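Local coordinates for protein Exo-beta-1,3-glucanase (Streptomyces sp. SirexAA-E, PDB 4PEY) that hydrolyses laminarin and laminarioligosaccharides from their non-reducing ends, with glucose and laminaribiose as end products, at residues Gly269-Ala272 with Glu273-Asn276; Leu286-Pro289 with Gly290-Val294; Ser30-Ile34 with Gln35-Asp39; Tyr226-Asp230 with Asp231-Phe235; Ala463-Gln466 with Ala467-Gln470. The protein carries 1 engineered substitution. One frame throughout, in Å; residues are numbered along the deposited sequence.

Contact 1. Residues Gly269-Ala272 with Glu273-Asn276; sequences GATA and ETIN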
loop_
_atom_site.group_PDB
_atom_site.type_symbol
_atom_site.label_atom_id
_atom_site.label_comp_id
_atom_site.label_asym_id
_atom_site.label_seq_id
_atom_site.Cartn_x
_atom_site.Cartn_y
_atom_site.Cartn_z
ATOM N N GLY A 269 -6.965 -20.065 14.223
ATOM C CA GLY A 269 -7.313 -21.473 14.265
ATOM C C GLY A 269 -7.865 -21.981 12.946
ATOM O O GLY A 269 -7.835 -23.181 12.677
ATOM N N ALA A 270 -8.375 -21.070 12.121
ATOM C CA ALA A 270 -8.930 -21.450 10.824
ATOM C C ALA A 270 -7.859 -22.043 9.922
ATOM O O ALA A 270 -6.725 -21.572 9.905
ATOM C CB ALA A 270 -9.577 -20.251 10.147
ATOM N N THR A 271 -8.223 -23.079 9.175
ATOM C CA THR A 271 -7.317 -23.681 8.208
ATOM C C THR A 271 -7.605 -23.163 6.806
ATOM O O THR A 271 -8.699 -22.671 6.527
ATOM C CB THR A 271 -7.430 -25.217 8.195
ATOM O OG1 THR A 271 -8.751 -25.595 7.786
ATOM C CG2 THR A 271 -7.140 -25.791 9.575
ATOM N N ALA A 272 -6.625 -23.281 5.920
ATOM C CA ALA A 272 -6.850 -22.933 4.528
ATOM C C ALA A 272 -7.941 -23.822 3.923
ATOM O O ALA A 272 -8.709 -23.369 3.080
ATOM C CB ALA A 272 -5.563 -23.045 3.736
ATOM N N GLU A 273 -8.019 -25.079 4.360
ATOM C CA GLU A 273 -9.081 -25.967 3.898
ATOM C C GLU A 273 -10.463 -25.379 4.193
ATOM O O GLU A 273 -11.344 -25.378 3.331
ATOM C CB GLU A 273 -8.956 -27.351 4.543
ATOM C CG GLU A 273 -9.921 -28.386 3.971
ATOM C CD GLU A 273 -9.742 -29.763 4.593
ATOM O OE1 GLU A 273 -8.580 -30.184 4.778
ATOM O OE2 GLU A 273 -10.762 -30.425 4.892
ATOM N N THR A 274 -10.658 -24.879 5.408
ATOM C CA THR A 274 -11.957 -24.317 5.775
ATOM C C THR A 274 -12.206 -23.002 5.039
ATOM O O THR A 274 -13.301 -22.766 4.527
ATOM C CB THR A 274 -12.074 -24.090 7.293
ATOM O OG1 THR A 274 -11.971 -25.348 7.972
ATOM C CG2 THR A 274 -13.411 -23.463 7.637
ATOM N N ILE A 275 -11.189 -22.150 4.979
ATOM C CA ILE A 275 -11.299 -20.889 4.258
ATOM C C ILE A 275 -11.673 -21.145 2.794
ATOM O O ILE A 275 -12.562 -20.484 2.232
ATOM C CB ILE A 275 -9.980 -20.090 4.342
ATOM C CG1 ILE A 275 -9.758 -19.587 5.773
ATOM C CG2 ILE A 275 -9.983 -18.925 3.353
ATOM C CD1 ILE A 275 -8.331 -19.159 6.057
ATOM N N ASN A 276 -11.018 -22.129 2.183
ATOM C CA ASN A 276 -11.295 -22.443 0.788
ATOM C C ASN A 276 -12.693 -23.012 0.585
ATOM O O ASN A 276 -13.365 -22.683 -0.400
ATOM C CB ASN A 276 -10.239 -23.403 0.242
ATOM C CG ASN A 276 -8.896 -22.720 0.037
ATOM O OD1 ASN A 276 -8.806 -21.486 0.041
ATOM N ND2 ASN A 276 -7.849 -23.510 -0.147
HETATM O O HOH W 1 -10.747 -24.565 10.343
#

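Contact 2. Residues Leu286-Pro289 with Gly290-Val294; sequences LFTP and GVYHV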
loop_
_atom_site.group_PDB
_atom_site.type_symbol
_atom_site.label_atom_id
_atom_site.label_comp_id
_atom_site.label_asym_id
_atom_site.label_seq_id
_atom_site.Cartn_x
_atom_site.Cartn_y
_atom_site.Cartn_z
ATOM N N LEU A 286 -13.915 -12.410 5.714
ATOM C CA LEU A 286 -13.557 -11.309 6.603
ATOM C C LEU A 286 -12.494 -11.791 7.573
ATOM O O LEU A 286 -12.798 -12.583 8.471
ATOM C CB LEU A 286 -14.780 -10.794 7.374
ATOM C CG LEU A 286 -14.529 -9.565 8.254
ATOM C CD1 LEU A 286 -14.265 -8.337 7.389
ATOM C CD2 LEU A 286 -15.700 -9.324 9.201
ATOM N N PHE A 287 -11.251 -11.339 7.386
ATOM C CA PHE A 287 -10.164 -11.749 8.265
ATOM C C PHE A 287 -10.104 -10.833 9.482
ATOM O O PHE A 287 -9.735 -9.660 9.379
ATOM C CB PHE A 287 -8.808 -11.743 7.534
ATOM C CG PHE A 287 -8.678 -12.800 6.472
ATOM C CD1 PHE A 287 -9.192 -12.591 5.202
ATOM C CD2 PHE A 287 -8.032 -14.001 6.742
ATOM C CE1 PHE A 287 -9.066 -13.562 4.219
ATOM C CE2 PHE A 287 -7.913 -14.972 5.766
ATOM C CZ PHE A 287 -8.425 -14.753 4.505
ATOM N N THR A 288 -10.463 -11.366 10.641
ATOM C CA THR A 288 -10.360 -10.599 11.875
ATOM C C THR A 288 -8.869 -10.454 12.221
ATOM O O THR A 288 -8.039 -11.217 11.713
ATOM C CB THR A 288 -11.145 -11.277 13.020
ATOM O OG1 THR A 288 -10.581 -12.559 13.319
ATOM C CG2 THR A 288 -12.604 -11.454 12.622
ATOM N N PRO A 289 -8.513 -9.468 13.064
ATOM C CA PRO A 289 -7.085 -9.208 13.294
ATOM C C PRO A 289 -6.378 -10.377 13.956
ATOM O O PRO A 289 -6.786 -10.846 15.017
ATOM C CB PRO A 289 -7.088 -7.982 14.219
ATOM C CG PRO A 289 -8.466 -7.373 14.051
ATOM C CD PRO A 289 -9.366 -8.542 13.827
ATOM N N GLY A 290 -5.318 -10.848 13.313
ATOM C CA GLY A 290 -4.538 -11.942 13.844
ATOM C C GLY A 290 -3.523 -12.384 12.822
ATOM O O GLY A 290 -3.395 -11.771 11.763
ATOM N N VAL A 291 -2.805 -13.449 13.147
ATOM C CA VAL A 291 -1.802 -14.008 12.264
ATOM C C VAL A 291 -2.204 -15.432 11.926
ATOM O O VAL A 291 -2.382 -16.271 12.825
ATOM C CB VAL A 291 -0.400 -13.972 12.905
ATOM C CG1 VAL A 291 0.627 -14.639 11.997
ATOM C CG2 VAL A 291 0.009 -12.536 13.208
ATOM N N TYR A 292 -2.331 -15.697 10.631
ATOM C CA TYR A 292 -2.863 -16.959 10.125
ATOM C C TYR A 292 -1.836 -17.744 9.316
ATOM O O TYR A 292 -1.501 -17.350 8.209
ATOM C CB TYR A 292 -4.099 -16.686 9.254
ATOM C CG TYR A 292 -5.160 -15.908 9.978
ATOM C CD1 TYR A 292 -5.198 -14.513 9.928
ATOM C CD2 TYR A 292 -6.111 -16.563 10.741
ATOM C CE1 TYR A 292 -6.171 -13.799 10.618
ATOM C CE2 TYR A 292 -7.079 -15.864 11.424
ATOM C CZ TYR A 292 -7.109 -14.484 11.359
ATOM O OH TYR A 292 -8.086 -13.809 12.052
ATOM N N HIS A 293 -1.346 -18.852 9.863
ATOM C CA HIS A 293 -0.495 -19.760 9.095
ATOM C C HIS A 293 -1.367 -20.644 8.213
ATOM O O HIS A 293 -2.391 -21.158 8.665
ATOM C CB HIS A 293 0.366 -20.634 10.016
ATOM C CG HIS A 293 1.477 -19.892 10.688
ATOM N ND1 HIS A 293 2.780 -19.930 10.236
ATOM C CD2 HIS A 293 1.478 -19.076 11.769
ATOM C CE1 HIS A 293 3.536 -19.171 11.011
ATOM N NE2 HIS A 293 2.769 -18.645 11.952
ATOM N N VAL A 294 -0.967 -20.827 6.961
ATOM C CA VAL A 294 -1.684 -21.732 6.069
ATOM C C VAL A 294 -0.718 -22.772 5.483
ATOM O O VAL A 294 0.423 -22.455 5.150
ATOM C CB VAL A 294 -2.410 -20.961 4.927
ATOM C CG1 VAL A 294 -3.506 -20.076 5.496
ATOM C CG2 VAL A 294 -1.434 -20.137 4.089
#

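Contact 3. Residues Ser30-Ile34 with Gln35-Asp39; sequences STPDI and QGKVD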
loop_
_atom_site.group_PDB
_atom_site.type_symbol
_atom_site.label_atom_id
_atom_site.label_comp_id
_atom_site.label_asym_id
_atom_site.label_seq_id
_atom_site.Cartn_x
_atom_site.Cartn_y
_atom_site.Cartn_z
ATOM N N SER A 30 -21.321 6.230 23.844
ATOM C CA SER A 30 -21.580 6.117 25.280
ATOM C C SER A 30 -20.600 5.189 25.999
ATOM O O SER A 30 -20.661 5.050 27.223
ATOM C CB SER A 30 -23.007 5.628 25.531
ATOM O OG SER A 30 -23.125 4.254 25.205
ATOM N N THR A 31 -19.709 4.551 25.246
ATOM C CA THR A 31 -18.708 3.667 25.836
ATOM C C THR A 31 -17.864 4.421 26.852
ATOM O O THR A 31 -17.341 5.496 26.555
ATOM C CB THR A 31 -17.777 3.056 24.767
ATOM O OG1 THR A 31 -18.542 2.240 23.876
ATOM C CG2 THR A 31 -16.687 2.206 25.419
ATOM N N PRO A 32 -17.737 3.865 28.063
ATOM C CA PRO A 32 -16.913 4.535 29.067
ATOM C C PRO A 32 -15.422 4.391 28.768
ATOM O O PRO A 32 -14.968 3.324 28.340
ATOM C CB PRO A 32 -17.295 3.818 30.367
ATOM C CG PRO A 32 -17.718 2.460 29.931
ATOM C CD PRO A 32 -18.365 2.638 28.581
ATOM N N ASP A 33 -14.691 5.482 28.963
ATOM C CA ASP A 33 -13.233 5.493 28.909
ATOM C C ASP A 33 -12.663 5.008 27.580
ATOM O O ASP A 33 -11.786 4.149 27.545
ATOM C CB ASP A 33 -12.657 4.652 30.050
ATOM C CG ASP A 33 -11.196 4.948 30.302
ATOM O OD1 ASP A 33 -10.729 6.025 29.871
ATOM O OD2 ASP A 33 -10.513 4.108 30.927
ATOM N N ILE A 34 -13.161 5.573 26.487
ATOM C CA ILE A 34 -12.612 5.282 25.171
ATOM C C ILE A 34 -11.140 5.672 25.110
ATOM O O ILE A 34 -10.308 4.916 24.602
ATOM C CB ILE A 34 -13.390 6.019 24.062
ATOM C CG1 ILE A 34 -14.831 5.512 24.019
ATOM C CG2 ILE A 34 -12.709 5.835 22.708
ATOM C CD1 ILE A 34 -15.682 6.195 22.975
ATOM N N GLN A 35 -10.814 6.849 25.634
ATOM C CA GLN A 35 -9.439 7.334 25.575
ATOM C C GLN A 35 -8.488 6.380 26.293
ATOM O O GLN A 35 -7.412 6.062 25.781
ATOM C CB GLN A 35 -9.328 8.740 26.171
ATOM C CG GLN A 35 -7.914 9.306 26.087
ATOM C CD GLN A 35 -7.484 9.589 24.656
ATOM O OE1 GLN A 35 -8.018 10.484 24.008
ATOM N NE2 GLN A 35 -6.518 8.828 24.160
ATOM N N GLY A 36 -8.899 5.908 27.465
ATOM C CA GLY A 36 -8.094 4.963 28.221
ATOM C C GLY A 36 -7.866 3.668 27.459
ATOM O O GLY A 36 -6.762 3.123 27.451
ATOM N N LYS A 37 -8.916 3.177 26.810
ATOM C CA LYS A 37 -8.833 1.926 26.066
ATOM C C LYS A 37 -7.926 2.040 24.848
ATOM O O LYS A 37 -7.119 1.147 24.579
ATOM C CB LYS A 37 -10.235 1.470 25.656
ATOM C CG LYS A 37 -11.038 0.980 26.844
ATOM C CD LYS A 37 -12.536 0.948 26.588
ATOM C CE LYS A 37 -13.274 0.533 27.859
ATOM N NZ LYS A 37 -14.748 0.666 27.731
ATOM N N VAL A 38 -8.046 3.143 24.114
ATOM C CA VAL A 38 -7.220 3.343 22.930
ATOM C C VAL A 38 -5.758 3.607 23.325
ATOM O O VAL A 38 -4.834 3.174 22.638
ATOM C CB VAL A 38 -7.789 4.489 22.062
ATOM C CG1 VAL A 38 -6.842 4.861 20.940
ATOM C CG2 VAL A 38 -9.141 4.079 21.500
ATOM N N ASP A 39 -5.551 4.281 24.454
ATOM C CA ASP A 39 -4.200 4.500 24.969
ATOM C C ASP A 39 -3.546 3.187 25.401
ATOM O O ASP A 39 -2.338 3.004 25.236
ATOM C CB ASP A 39 -4.209 5.478 26.151
ATOM C CG ASP A 39 -4.300 6.928 25.718
ATOM O OD1 ASP A 39 -4.022 7.222 24.534
ATOM O OD2 ASP A 39 -4.635 7.775 26.577
#

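Contact 4. Residues Tyr226-Asp230 with Asp231-Phe235; sequences YLDGD and DYKVF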
loop_
_atom_site.group_PDB
_atom_site.type_symbol
_atom_site.label_atom_id
_atom_site.label_comp_id
_atom_site.label_asym_id
_atom_site.label_seq_id
_atom_site.Cartn_x
_atom_site.Cartn_y
_atom_site.Cartn_z
ATOM N N TYR A 226 -19.287 -1.610 7.803
ATOM C CA TYR A 226 -20.057 -0.533 8.415
ATOM C C TYR A 226 -21.318 -1.080 9.052
ATOM O O TYR A 226 -21.623 -2.272 8.934
ATOM C CB TYR A 226 -20.393 0.562 7.388
ATOM C CG TYR A 226 -21.564 0.259 6.471
ATOM C CD1 TYR A 226 -21.447 -0.659 5.427
ATOM C CD2 TYR A 226 -22.778 0.918 6.627
ATOM C CE1 TYR A 226 -22.515 -0.920 4.583
ATOM C CE2 TYR A 226 -23.847 0.664 5.789
ATOM C CZ TYR A 226 -23.713 -0.257 4.768
ATOM O OH TYR A 226 -24.777 -0.516 3.930
ATOM N N LEU A 227 -22.024 -0.207 9.758
ATOM C CA LEU A 227 -23.297 -0.547 10.380
ATOM C C LEU A 227 -24.459 0.073 9.631
ATOM O O LEU A 227 -24.521 1.287 9.468
ATOM C CB LEU A 227 -23.317 -0.079 11.833
ATOM C CG LEU A 227 -22.646 -1.006 12.839
ATOM C CD1 LEU A 227 -22.474 -0.293 14.173
ATOM C CD2 LEU A 227 -23.474 -2.278 12.999
ATOM N N ASP A 228 -25.370 -0.775 9.169
ATOM C CA ASP A 228 -26.637 -0.328 8.608
ATOM C C ASP A 228 -27.684 -0.531 9.694
ATOM O O ASP A 228 -28.180 -1.639 9.889
ATOM C CB ASP A 228 -26.972 -1.110 7.336
ATOM C CG ASP A 228 -28.175 -0.560 6.601
ATOM O OD1 ASP A 228 -28.595 0.581 6.888
ATOM O OD2 ASP A 228 -28.697 -1.277 5.721
ATOM N N GLY A 229 -27.988 0.538 10.425
ATOM C CA GLY A 229 -28.758 0.415 11.647
ATOM C C GLY A 229 -27.945 -0.369 12.663
ATOM O O GLY A 229 -26.866 0.062 13.077
ATOM N N ASP A 230 -28.450 -1.538 13.046
ATOM C CA ASP A 230 -27.757 -2.396 14.000
ATOM C C ASP A 230 -27.084 -3.596 13.331
ATOM O O ASP A 230 -26.514 -4.448 14.009
ATOM C CB ASP A 230 -28.730 -2.893 15.069
ATOM C CG ASP A 230 -29.119 -1.812 16.055
ATOM O OD1 ASP A 230 -28.874 -0.619 15.770
ATOM O OD2 ASP A 230 -29.677 -2.159 17.114
ATOM N N ASP A 231 -27.155 -3.667 12.006
ATOM C CA ASP A 231 -26.612 -4.811 11.274
ATOM C C ASP A 231 -25.263 -4.520 10.620
ATOM O O ASP A 231 -25.133 -3.547 9.882
ATOM C CB ASP A 231 -27.592 -5.259 10.193
ATOM C CG ASP A 231 -28.920 -5.698 10.759
ATOM O OD1 ASP A 231 -28.921 -6.347 11.825
ATOM O OD2 ASP A 231 -29.961 -5.389 10.140
ATOM N N TYR A 232 -24.268 -5.370 10.869
ATOM C CA TYR A 232 -22.985 -5.242 10.172
ATOM C C TYR A 232 -23.141 -5.621 8.705
ATOM O O TYR A 232 -23.762 -6.638 8.378
ATOM C CB TYR A 232 -21.900 -6.117 10.810
ATOM C CG TYR A 232 -21.313 -5.564 12.085
ATOM C CD1 TYR A 232 -20.494 -4.438 12.071
ATOM C CD2 TYR A 232 -21.561 -6.178 13.305
ATOM C CE1 TYR A 232 -19.955 -3.933 13.241
ATOM C CE2 TYR A 232 -21.029 -5.678 14.475
ATOM C CZ TYR A 232 -20.227 -4.560 14.438
ATOM O OH TYR A 232 -19.695 -4.071 15.608
ATOM N N LYS A 233 -22.583 -4.788 7.828
ATOM C CA LYS A 233 -22.516 -5.063 6.399
ATOM C C LYS A 233 -21.159 -4.624 5.878
ATOM O O LYS A 233 -20.442 -3.877 6.544
ATOM C CB LYS A 233 -23.625 -4.335 5.639
ATOM C CG LYS A 233 -25.021 -4.652 6.138
ATOM C CD LYS A 233 -26.096 -4.113 5.224
ATOM C CE LYS A 233 -27.480 -4.481 5.751
ATOM N NZ LYS A 233 -28.579 -3.893 4.934
ATOM N N VAL A 234 -20.811 -5.078 4.679
ATOM C CA VAL A 234 -19.636 -4.561 4.005
ATOM C C VAL A 234 -20.087 -3.798 2.769
ATOM O O VAL A 234 -20.832 -4.329 1.934
ATOM C CB VAL A 234 -18.651 -5.680 3.628
ATOM C CG1 VAL A 234 -17.538 -5.127 2.731
ATOM C CG2 VAL A 234 -18.078 -6.319 4.888
ATOM N N PHE A 235 -19.671 -2.538 2.673
ATOM C CA PHE A 235 -20.022 -1.731 1.518
ATOM C C PHE A 235 -19.005 -1.967 0.425
ATOM O O PHE A 235 -17.796 -1.962 0.687
ATOM C CB PHE A 235 -20.100 -0.241 1.857
ATOM C CG PHE A 235 -20.653 0.591 0.734
ATOM C CD1 PHE A 235 -21.991 0.493 0.377
ATOM C CD2 PHE A 235 -19.836 1.449 0.020
ATOM C CE1 PHE A 235 -22.506 1.251 -0.665
ATOM C CE2 PHE A 235 -20.348 2.215 -1.020
ATOM C CZ PHE A 235 -21.683 2.107 -1.363
#

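Contact 5. Residues Ala463-Gln466 with Ala467-Gln470; sequences APDQ and AAIQ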
loop_
_atom_site.group_PDB
_atom_site.type_symbol
_atom_site.label_atom_id
_atom_site.label_comp_id
_atom_site.label_asym_id
_atom_site.label_seq_id
_atom_site.Cartn_x
_atom_site.Cartn_y
_atom_site.Cartn_z
ATOM N N ALA A 463 23.678 -5.602 -0.714
ATOM C CA ALA A 463 24.486 -6.204 -1.768
ATOM C C ALA A 463 25.949 -6.153 -1.338
ATOM O O ALA A 463 26.459 -5.084 -1.010
ATOM C CB ALA A 463 24.282 -5.476 -3.086
ATOM N N PRO A 464 26.629 -7.309 -1.317
ATOM C CA PRO A 464 27.985 -7.314 -0.749
ATOM C C PRO A 464 29.040 -6.694 -1.663
ATOM O O PRO A 464 30.052 -6.175 -1.175
ATOM C CB PRO A 464 28.266 -8.806 -0.523
ATOM C CG PRO A 464 27.360 -9.525 -1.452
ATOM C CD PRO A 464 26.116 -8.671 -1.559
ATOM N N ASP A 465 28.810 -6.759 -2.971
ATOM C CA ASP A 465 29.762 -6.232 -3.934
ATOM C C ASP A 465 29.087 -6.081 -5.290
ATOM O O ASP A 465 27.923 -6.464 -5.464
ATOM C CB ASP A 465 31.016 -7.122 -4.030
ATOM C CG ASP A 465 30.695 -8.590 -4.301
ATOM O OD1 ASP A 465 31.417 -9.457 -3.756
ATOM O OD2 ASP A 465 29.750 -8.892 -5.056
ATOM N N GLN A 466 29.812 -5.497 -6.240
ATOM C CA GLN A 466 29.277 -5.251 -7.570
ATOM C C GLN A 466 28.853 -6.545 -8.272
ATOM O O GLN A 466 27.795 -6.600 -8.904
ATOM C CB GLN A 466 30.308 -4.509 -8.417
ATOM C CG GLN A 466 29.722 -3.890 -9.669
ATOM C CD GLN A 466 28.756 -2.767 -9.337
ATOM O OE1 GLN A 466 29.126 -1.814 -8.646
ATOM N NE2 GLN A 466 27.502 -2.883 -9.804
ATOM N N ALA A 467 29.674 -7.585 -8.144
ATOM C CA ALA A 467 29.401 -8.866 -8.792
ATOM C C ALA A 467 28.060 -9.461 -8.373
ATOM O O ALA A 467 27.408 -10.157 -9.158
ATOM C CB ALA A 467 30.515 -9.849 -8.490
ATOM N N ALA A 468 27.656 -9.188 -7.135
ATOM C CA ALA A 468 26.445 -9.778 -6.569
ATOM C C ALA A 468 25.182 -9.297 -7.270
ATOM O O ALA A 468 24.144 -9.949 -7.190
ATOM C CB ALA A 468 26.362 -9.477 -5.079
ATOM N N ILE A 469 25.262 -8.153 -7.945
ATOM C CA ILE A 469 24.093 -7.636 -8.648
ATOM C C ILE A 469 24.358 -7.471 -10.146
ATOM O O ILE A 469 23.645 -6.748 -10.834
ATOM C CB ILE A 469 23.605 -6.288 -8.046
ATOM C CG1 ILE A 469 24.703 -5.213 -8.084
ATOM C CG2 ILE A 469 23.071 -6.510 -6.628
ATOM C CD1 ILE A 469 24.231 -3.836 -7.618
ATOM N N GLN A 470 25.378 -8.152 -10.660
ATOM C CA GLN A 470 25.648 -8.087 -12.094
ATOM C C GLN A 470 24.493 -8.731 -12.863
ATOM O O GLN A 470 24.022 -9.812 -12.513
ATOM C CB GLN A 470 26.975 -8.760 -12.442
ATOM C CG GLN A 470 27.427 -8.520 -13.884
ATOM C CD GLN A 470 27.890 -7.083 -14.144
ATOM O OE1 GLN A 470 28.381 -6.394 -13.242
ATOM N NE2 GLN A 470 27.745 -6.634 -15.385
HETATM O O HOH W 2 26.947 -5.317 -11.132
#

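Contact 1. Residues Gly269-Ala272 with Glu273-Asn276
T271 and T274 face each other at the start of a helix, one hydroxyl beside the other, with the two side chains set at a slant. T271 is the N-cap. Its OG1 sits between the backbone N and the carbonyl carbon (chi1 63°), and this turns the hydroxyl back toward the first helical turn. There OG1 accepts from T274 N at 3.1 Å. This is the capping bond: the side chain of T271 serves an N-H of the first turn. A water also links the two threonines. It accepts from T271 N at 3.2 Å and hydrogen-bonds T274 OG1 at 2.8 Å. T274 OG1 is placed beside its own backbone N (chi1 -62°), near this water.

The backbone then takes over. I275 N donates to T271 O at 3.0 Å, in a nearly straight bond. N276 N donates to A272 O at 2.8 Å. The I275 side chain runs back along the loop that enters the helix. Its CG1 lies 3.3 Å from T271 O, and its CD1 end reaches A270 CB at 4.4 Å, a loose apolar touch. E273 lies on the exposed side, and its extended chain leads away from the loop.

N276 ties the helix to the start of strand 298-300: OD1 accepts from E299 N, and ND2 donates to P297 O just before it. I275 packs on Y264 and V266 of strand 263-266 and on I298. A270 and T274 also rest on Y264. Helix 272-280 thus packs on strand 263-266, which precedes it, and on strand 298-300.

Contact 2. Residues Leu286-Pro289 with Gly290-Val294
Y292 reaches back from its strand to T288, four residues earlier, while one face of its ring receives F287. Its CB points toward the 286-289 segment, and CG is anti to the carbonyl carbon (chi1 -56°), which lays the ring across toward T288 and F287. CD1 is the first ring atom to touch, lying 4.3 Å from F287 CD2. The two rings form an edge-to-face pair in which F287 gives the edge and Y292 the face. Their planes stand at 72° and their centroids are 5.9 Å apart.

This is a corner in a parallel beta-helix, the fold of GH55 enzymes. Strand 284-287 lies between strands 263-266 and 306-309, and strand 291-294 pairs with 314-317. P289 and G290 turn the chain between them. At G290 a side chain would run into P289 O.

Further along the ring, CE1 of Y292 passes T288 O at 3.4 Å, and this oxygen lies at the ring edge. CZ is equally near it. At the tip, OH donates to T288 O at 2.6 Å, coming from above the carbonyl plane. T288 OG1 is 3.1 Å from Y292 OH, but its main partner is V266 O. The Y292 ring also packs on V266 and P268.

Contact 3. Residues Ser30-Ile34 with Gln35-Asp39
K37 lies back along the loop before its helix and brings its ammonium to P32. CG is anti to the carbonyl carbon (chi1 -71°) and the chain beyond it is extended, which carries NZ back as far as P32. This is the close part of the contact. K37 CG passes D33 O at 3.3 Å. K37 NZ donates to P32 O at 2.7 Å, nearly along the C=O axis. NZ also sits 3.4 Å from T31 CG2. With an alanine here, P32 O would probably lose this donor and the T31 methyl its neighbour. On the inner side, I34 CG2 and V38 CG2 lie side by side at 4.2 Å, and both side chains pack on F27.

The motif is a helix N-cap at the start of helix 34-45, which follows strand 24-27. D33 is the N-cap. G36 suits this place, since a CB there would clash with D33 OD2. The Q35 amide has its partners outside the loop: OE1 accepts from N68 N, a residue of a glycan pocket, and NE2 makes weak bonds to both D39 oxygens.

The solvent side is looser. P32 and D33 are exposed there, and the capping bond from G36 N to D33 OD1, at 3.0 Å, is weak.

Contact 4. Residues Tyr226-Asp230 with Asp231-Phe235
L227 and Y232 face each other in a beta hairpin with a two-residue turn, G229-D230, of type II' (D228 to D231). It joins strands 224-228 and 231-243. G229 takes a positive phi in the turn, which favours glycine.

Backbone bonds come first. Y226 and K233 form a hydrogen-bonded pair: Y226 N donates to K233 O at 2.8 Å, and K233 N returns a bond to Y226 O. D228 and D231 form the next such pair, nearest the turn. L227 with Y232 is the non-hydrogen-bonded pair between them.

The apolar contacts lie on both faces of the sheet. L227 CD2 sits over the face of the Y232 ring, 3.9 Å from its centroid, a CH-pi contact. On the opposite sheet face, with D228 and K233, Y226 is turned to the crowded position (chi1 80°), and its CE1 meets both K233 CB and F235 CB at 3.7 Å. Y226 OH goes on to hydrogen-bond S257.

One salt bridge lies on the same sheet face as Y226. K233 stretches past the Y226 ring to D228. A methionine in its place would probably leave the D228 carboxylate without its cationic mate. The bond runs from K233 NZ to D228 OD2 at 2.7 Å, on the anti lone pair of that oxygen.

Contact 5. Residues Ala463-Gln466 with Ala467-Gln470
A short 3-10 segment at A467-A468 turns the chain; I469 N donates to Q466 O at 3.1 Å, from above the carbonyl plane. A468 N is shared between two acceptors of one residue, D465 O at 3.2 Å and D465 OD2 at 3.0 Å.

The D465 side chain makes this possible. CG lies between the backbone N and the carbonyl carbon (chi1 53°), and the carboxylate folds over the turn. A468 N meets OD2 nearly along its C-O bond direction. The A468 methyl comes close too, with CB 3.4 Å from the same OD2. A468 CB also touches the P464 ring, with CD at 3.6 Å. I469 turns its CG2 inward to A463 CB at 3.9 Å, while CG1 lies near Q466 O.

Q466 and Q470 are joined through a water. It donates to Q466 O at 2.7 Å and to Q470 OE1, and it accepts from Q466 NE2 at 2.8 Å. The Q466 chain is bent at chi2 (67°), which brings NE2 to the same water that its carbonyl binds. The other ends are held as well: Q466 OE1 accepts from R507 N, and Q470 NE2 donates to G472 O.

The loop borders the substrate site: A463 has the substrate-binding residues R403 and Y461 nearby. The turn lies between strands 450-458 and 470-471. W412 packs against P464 and I469, and I506 against A463 and I469. P464 O accepts from N503 ND2, which ties this loop to the one between strands 489-498 and 507-508.

How the contacts relate
Contacts 1 and 2 are direct neighbours, with centres 10 Å apart. A272 CB of contact 1 meets V294 CB of contact 2 at 4.0 Å, and I275 CD1 meets F287 CE2 at 4.2 Å. Contact 4 comes to about 5 Å from contact 2 at the nearest atoms but does not touch it. Contact 3 is about 10 Å from contact 4 by nearest atoms. Contact 5 stands apart, its centre 52 Å from that of contact 3. It is the one contact here with substrate-binding residues close by: the side chain of A463 is about 8 Å from those of R403 and Y461. In contact 3, the Q35 side chain lies about 8 Å from a bound glucose unit.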